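Long-range contact in GrgF (Penicillium sp. sh18, PDB 6LZH), which acts as a polyketide transferase in gregatin A biosynthesis, probably joining two polyketide chains by a Claisen condensation on an alpha/beta-hydrolase fold: residues 161-175 with 201-213. Residues are numbered along the deposited sequence; the frame is centred on the assembly and turned at random.
Sequences RASRLDGEEPMYLPY and IPVENRISVQTYY
A two-stranded antiparallel sheet, separate from the large mixed sheet of this alpha/beta hydrolase, pairs Leu173 with Ile207 in the long segment between strands 133-137 and 232-237, the place where alpha/beta hydrolases commonly carry their cap, and illustrates how two short strands are joined by backbone bonds and side-chain packing together. Leu173 N gives its hydrogen to Ile207 O at 2.8 Å, and Ile207 N returns the bond to Leu173 O. The pairing runs on past both strand ends: Val209 N reaches Met171 O at 3.1 Å, while Tyr175 N bonds to Asn205 O.

Side chains then fill in around this frame. Val209 turns CG1 beside its own backbone N (chi1 -56°), and this one methyl meets both Met171 SD, at 3.5 Å, and Leu173 CG, at 3.7 Å. On the face shared by Pro174 and Arg206, Arg206 NH2 comes obliquely to Pro174 CD at 3.8 Å, while Tyr172 O lies over one face of the guanidinium, toward its rim. At the far end Asn205 CA sits 3.9 Å from the centroid of the Tyr175 ring, almost exactly over its centre, a CH-pi contact; Val203 CG1 also packs against this ring. The Tyr175 hydroxyl is hydrogen-bonded to Asn42, and the Tyr175 side chain lies about 9 Å from that of the active-site Cys115.

Where helix 150-165 meets helix 209-216, Gln210 CG lies at the guanidinium edge of Arg164, 3.5 Å from NH1. Asp160 ties the two residues together, forming a salt bridge with Arg164 and a hydrogen bond with Gln210 NE2, while a water links Gln210 OE1 to Arg161 NH1. Ser208, at the N-cap of helix 209-216, accepts a weak bond from Thr211 N through OG, which is also hydrogen-bonded to Asp81. Asn205 and Val203 rest on helix 187-198, and Arg161 reaches from helix 150-165 to Glu89 and Asp93 of the second subunit.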
loop_
_atom_site.group_PDB
_atom_site.type_symbol
_atom_site.label_atom_id
_atom_site.label_comp_id
_atom_site.label_asym_id
_atom_site.label_seq_id
_atom_site.Cartn_x
_atom_site.Cartn_y
_atom_site.Cartn_z
ATOM N N ARG A 161 6.769 16.035 0.019
ATOM C CA ARG A 161 6.648 15.737 -1.409
ATOM C C ARG A 161 7.005 16.951 -2.254
ATOM O O ARG A 161 7.828 16.877 -3.180
ATOM C CB ARG A 161 5.210 15.306 -1.754
ATOM C CG ARG A 161 4.768 13.944 -1.254
ATOM C CD ARG A 161 3.478 13.485 -1.969
ATOM N NE ARG A 161 3.748 12.902 -3.287
ATOM C CZ ARG A 161 4.054 11.622 -3.503
ATOM N NH1 ARG A 161 4.149 10.771 -2.490
ATOM N NH2 ARG A 161 4.278 11.181 -4.737
ATOM N N ALA A 162 6.317 18.070 -1.991
ATOM C CA ALA A 162 6.476 19.264 -2.820
ATOM C C ALA A 162 7.901 19.808 -2.749
ATOM O O ALA A 162 8.447 20.275 -3.755
ATOM C CB ALA A 162 5.481 20.335 -2.374
ATOM N N SER A 163 8.513 19.755 -1.560
ATOM C CA SER A 163 9.875 20.250 -1.384
ATOM C C SER A 163 10.873 19.354 -2.104
ATOM O O SER A 163 11.819 19.841 -2.732
ATOM C CB SER A 163 10.207 20.345 0.108
ATOM O OG SER A 163 9.278 21.198 0.802
ATOM N N ARG A 164 10.698 18.038 -2.012
ATOM C CA ARG A 164 11.587 17.145 -2.750
ATOM C C ARG A 164 11.429 17.325 -4.258
ATOM O O ARG A 164 12.413 17.250 -5.005
ATOM C CB ARG A 164 11.323 15.700 -2.337
ATOM C CG ARG A 164 11.780 15.398 -0.910
ATOM C CD ARG A 164 11.048 14.180 -0.389
ATOM N NE ARG A 164 11.480 12.955 -1.068
ATOM C CZ ARG A 164 10.976 11.761 -0.784
ATOM N NH1 ARG A 164 10.032 11.667 0.146
ATOM N NH2 ARG A 164 11.398 10.678 -1.422
ATOM N N LEU A 165 10.196 17.570 -4.727
ATOM C CA LEU A 165 9.989 17.891 -6.137
ATOM C C LEU A 165 10.797 19.105 -6.578
ATOM O O LEU A 165 11.130 19.208 -7.761
ATOM C CB LEU A 165 8.492 18.111 -6.423
ATOM C CG LEU A 165 7.683 16.829 -6.628
ATOM C CD1 LEU A 165 6.185 17.111 -6.653
ATOM C CD2 LEU A 165 8.119 16.119 -7.922
ATOM N N ASP A 166 11.155 20.004 -5.653
ATOM C CA ASP A 166 12.032 21.130 -5.944
ATOM C C ASP A 166 13.484 20.878 -5.545
ATOM O O ASP A 166 14.262 21.831 -5.439
ATOM C CB ASP A 166 11.513 22.388 -5.257
ATOM C CG ASP A 166 10.399 23.043 -6.047
ATOM O OD1 ASP A 166 9.914 22.381 -6.972
ATOM O OD2 ASP A 166 10.039 24.207 -5.763
ATOM N N GLY A 167 13.861 19.622 -5.311
ATOM C CA GLY A 167 15.245 19.270 -5.055
ATOM C C GLY A 167 15.695 19.366 -3.616
ATOM O O GLY A 167 16.896 19.212 -3.351
ATOM N N GLU A 168 14.791 19.648 -2.678
ATOM C CA GLU A 168 15.171 19.635 -1.277
ATOM C C GLU A 168 15.409 18.199 -0.807
ATOM O O GLU A 168 14.916 17.232 -1.393
ATOM C CB GLU A 168 14.092 20.296 -0.411
ATOM C CG GLU A 168 13.757 21.745 -0.785
ATOM C CD GLU A 168 14.828 22.725 -0.306
ATOM O OE1 GLU A 168 15.630 22.364 0.598
ATOM O OE2 GLU A 168 14.872 23.852 -0.842
ATOM N N GLU A 169 16.175 18.066 0.266
ATOM C CA GLU A 169 16.371 16.760 0.875
ATOM C C GLU A 169 15.085 16.294 1.557
ATOM O O GLU A 169 14.247 17.110 1.946
ATOM C CB GLU A 169 17.503 16.822 1.897
ATOM C CG GLU A 169 18.875 17.073 1.292
ATOM C CD GLU A 169 19.251 16.036 0.275
ATOM O OE1 GLU A 169 19.439 16.409 -0.905
ATOM O OE2 GLU A 169 19.343 14.846 0.645
ATOM N N PRO A 170 14.923 14.981 1.741
ATOM C CA PRO A 170 13.720 14.480 2.420
ATOM C C PRO A 170 13.678 14.931 3.870
ATOM O O PRO A 170 14.705 15.130 4.513
ATOM C CB PRO A 170 13.845 12.956 2.303
ATOM C CG PRO A 170 14.862 12.720 1.180
ATOM C CD PRO A 170 15.799 13.889 1.270
ATOM N N MET A 171 12.470 15.117 4.381
ATOM C CA MET A 171 12.296 15.550 5.760
ATOM C C MET A 171 12.193 14.352 6.693
ATOM O O MET A 171 11.562 13.343 6.369
ATOM C CB MET A 171 11.051 16.430 5.877
ATOM C CG MET A 171 10.697 16.837 7.276
ATOM S SD MET A 171 8.989 17.435 7.339
ATOM C CE MET A 171 8.946 18.418 5.836
ATOM N N TYR A 172 12.815 14.469 7.859
ATOM C CA TYR A 172 12.817 13.402 8.847
ATOM C C TYR A 172 12.228 13.903 10.154
ATOM O O TYR A 172 12.287 15.095 10.468
ATOM C CB TYR A 172 14.232 12.863 9.077
ATOM C CG TYR A 172 14.740 12.057 7.902
ATOM C CD1 TYR A 172 15.380 12.673 6.845
ATOM C CD2 TYR A 172 14.573 10.674 7.857
ATOM C CE1 TYR A 172 15.836 11.958 5.762
ATOM C CE2 TYR A 172 15.026 9.943 6.771
ATOM C CZ TYR A 172 15.656 10.595 5.730
ATOM O OH TYR A 172 16.114 9.892 4.648
ATOM N N LEU A 173 11.631 12.985 10.898
ATOM C CA LEU A 173 11.232 13.281 12.256
ATOM C C LEU A 173 12.157 12.579 13.234
ATOM O O LEU A 173 12.555 11.438 12.980
ATOM C CB LEU A 173 9.799 12.825 12.517
ATOM C CG LEU A 173 8.765 13.632 11.754
ATOM C CD1 LEU A 173 7.382 13.090 12.052
ATOM C CD2 LEU A 173 8.903 15.108 12.124
ATOM N N PRO A 174 12.512 13.213 14.348
ATOM C CA PRO A 174 13.253 12.506 15.393
ATOM C C PRO A 174 12.315 11.664 16.242
ATOM O O PRO A 174 11.105 11.903 16.318
ATOM C CB PRO A 174 13.862 13.644 16.218
ATOM C CG PRO A 174 12.797 14.706 16.151
ATOM C CD PRO A 174 12.169 14.589 14.757
ATOM N N TYR A 175 12.904 10.659 16.891
ATOM C CA TYR A 175 12.143 9.853 17.840
ATOM C C TYR A 175 11.623 10.705 18.993
ATOM O O TYR A 175 10.537 10.437 19.528
ATOM C CB TYR A 175 13.013 8.721 18.379
ATOM C CG TYR A 175 13.266 7.587 17.410
ATOM C CD1 TYR A 175 12.827 7.647 16.088
ATOM C CD2 TYR A 175 13.933 6.447 17.825
ATOM C CE1 TYR A 175 13.054 6.595 15.217
ATOM C CE2 TYR A 175 14.169 5.404 16.967
ATOM C CZ TYR A 175 13.733 5.476 15.663
ATOM O OH TYR A 175 13.976 4.406 14.817
ATOM N N ILE A 201 23.859 -0.967 21.265
ATOM C CA ILE A 201 23.297 -1.166 19.933
ATOM C C ILE A 201 23.043 0.208 19.321
ATOM O O ILE A 201 22.285 1.005 19.903
ATOM C CB ILE A 201 22.014 -2.001 19.988
ATOM C CG1 ILE A 201 22.370 -3.440 20.380
ATOM C CG2 ILE A 201 21.310 -1.946 18.655
ATOM C CD1 ILE A 201 21.306 -4.161 21.222
ATOM N N PRO A 202 23.668 0.541 18.192
ATOM C CA PRO A 202 23.448 1.862 17.601
ATOM C C PRO A 202 22.049 1.957 17.015
ATOM O O PRO A 202 21.510 0.991 16.465
ATOM C CB PRO A 202 24.537 1.967 16.522
ATOM C CG PRO A 202 24.900 0.552 16.192
ATOM C CD PRO A 202 24.590 -0.296 17.398
ATOM N N VAL A 203 21.450 3.129 17.169
ATOM C CA VAL A 203 20.087 3.373 16.729
ATOM C C VAL A 203 20.077 4.636 15.884
ATOM O O VAL A 203 20.584 5.677 16.316
ATOM C CB VAL A 203 19.125 3.519 17.921
ATOM C CG1 VAL A 203 17.763 4.022 17.438
ATOM C CG2 VAL A 203 19.009 2.200 18.672
ATOM N N GLU A 204 19.508 4.539 14.684
ATOM C CA GLU A 204 19.223 5.712 13.863
ATOM C C GLU A 204 17.945 6.342 14.401
ATOM O O GLU A 204 16.867 5.752 14.295
ATOM C CB GLU A 204 19.093 5.310 12.395
ATOM C CG GLU A 204 19.040 6.482 11.403
ATOM C CD GLU A 204 20.154 7.494 11.613
ATOM O OE1 GLU A 204 21.340 7.159 11.368
ATOM O OE2 GLU A 204 19.835 8.630 12.019
ATOM N N ASN A 205 18.061 7.523 15.013
ATOM C CA ASN A 205 16.949 8.140 15.729
ATOM C C ASN A 205 16.100 9.047 14.840
ATOM O O ASN A 205 15.466 9.985 15.346
ATOM C CB ASN A 205 17.474 8.920 16.940
ATOM C CG ASN A 205 18.149 10.218 16.550
ATOM O OD1 ASN A 205 18.827 10.294 15.525
ATOM N ND2 ASN A 205 17.960 11.252 17.363
ATOM N N ARG A 206 16.075 8.795 13.533
ATOM C CA ARG A 206 15.290 9.580 12.595
ATOM C C ARG A 206 14.550 8.643 11.653
ATOM O O ARG A 206 15.045 7.572 11.292
ATOM C CB ARG A 206 16.176 10.547 11.785
ATOM C CG ARG A 206 17.076 11.438 12.640
ATOM C CD ARG A 206 17.228 12.840 12.050
ATOM N NE ARG A 206 16.386 13.815 12.744
ATOM C CZ ARG A 206 16.096 15.023 12.272
ATOM N NH1 ARG A 206 16.584 15.409 11.096
ATOM N NH2 ARG A 206 15.319 15.847 12.969
ATOM N N ILE A 207 13.364 9.071 11.242
ATOM C CA ILE A 207 12.527 8.305 10.332
ATOM C C ILE A 207 11.879 9.301 9.375
ATOM O O ILE A 207 11.552 10.424 9.772
ATOM C CB ILE A 207 11.489 7.474 11.117
ATOM C CG1 ILE A 207 10.747 6.528 10.182
ATOM C CG2 ILE A 207 10.508 8.362 11.850
ATOM C CD1 ILE A 207 11.470 5.234 9.982
ATOM N N SER A 208 11.746 8.919 8.102
ATOM C CA SER A 208 11.151 9.833 7.134
ATOM C C SER A 208 9.706 10.131 7.507
ATOM O O SER A 208 8.994 9.274 8.034
ATOM C CB SER A 208 11.201 9.239 5.724
ATOM O OG SER A 208 10.254 8.194 5.607
ATOM N N VAL A 209 9.269 11.361 7.227
ATOM C CA VAL A 209 7.858 11.677 7.442
ATOM C C VAL A 209 6.966 10.832 6.544
ATOM O O VAL A 209 5.799 10.610 6.864
ATOM C CB VAL A 209 7.562 13.179 7.235
ATOM C CG1 VAL A 209 8.442 14.032 8.127
ATOM C CG2 VAL A 209 7.741 13.588 5.771
ATOM N N GLN A 210 7.478 10.361 5.403
ATOM C CA GLN A 210 6.650 9.540 4.534
ATOM C C GLN A 210 6.338 8.196 5.173
ATOM O O GLN A 210 5.359 7.543 4.784
ATOM C CB GLN A 210 7.349 9.334 3.178
ATOM C CG GLN A 210 7.601 10.645 2.427
ATOM C CD GLN A 210 6.299 11.379 2.118
ATOM O OE1 GLN A 210 5.247 10.754 1.886
ATOM N NE2 GLN A 210 6.360 12.708 2.118
ATOM N N THR A 211 7.163 7.764 6.130
ATOM C CA THR A 211 6.888 6.513 6.826
ATOM C C THR A 211 5.483 6.518 7.421
ATOM O O THR A 211 4.739 5.544 7.279
ATOM C CB THR A 211 7.935 6.279 7.921
ATOM O OG1 THR A 211 9.230 6.075 7.324
ATOM C CG2 THR A 211 7.556 5.067 8.770
ATOM N N TYR A 212 5.089 7.627 8.052
ATOM C CA TYR A 212 3.766 7.693 8.675
ATOM C C TYR A 212 2.656 7.725 7.623
ATOM O O TYR A 212 1.612 7.084 7.799
ATOM C CB TYR A 212 3.679 8.911 9.600
ATOM C CG TYR A 212 2.384 8.944 10.403
ATOM C CD1 TYR A 212 2.273 8.267 11.615
ATOM C CD2 TYR A 212 1.265 9.628 9.933
ATOM C CE1 TYR A 212 1.081 8.281 12.350
ATOM C CE2 TYR A 212 0.070 9.643 10.657
ATOM C CZ TYR A 212 -0.013 8.969 11.863
ATOM O OH TYR A 212 -1.191 8.986 12.583
ATOM N N TYR A 213 2.871 8.457 6.520
ATOM C CA TYR A 213 1.924 8.462 5.403
ATOM C C TYR A 213 1.634 7.047 4.902
ATOM O O TYR A 213 0.474 6.649 4.755
ATOM C CB TYR A 213 2.474 9.331 4.259
ATOM C CG TYR A 213 1.613 9.337 2.998
ATOM C CD1 TYR A 213 1.729 8.333 2.031
ATOM C CD2 TYR A 213 0.682 10.347 2.777
ATOM C CE1 TYR A 213 0.938 8.342 0.881
ATOM C CE2 TYR A 213 -0.116 10.358 1.631
ATOM C CZ TYR A 213 0.020 9.358 0.686
ATOM O OH TYR A 213 -0.758 9.382 -0.460
HETATM O O HOH W 1 3.005 11.299 0.422
#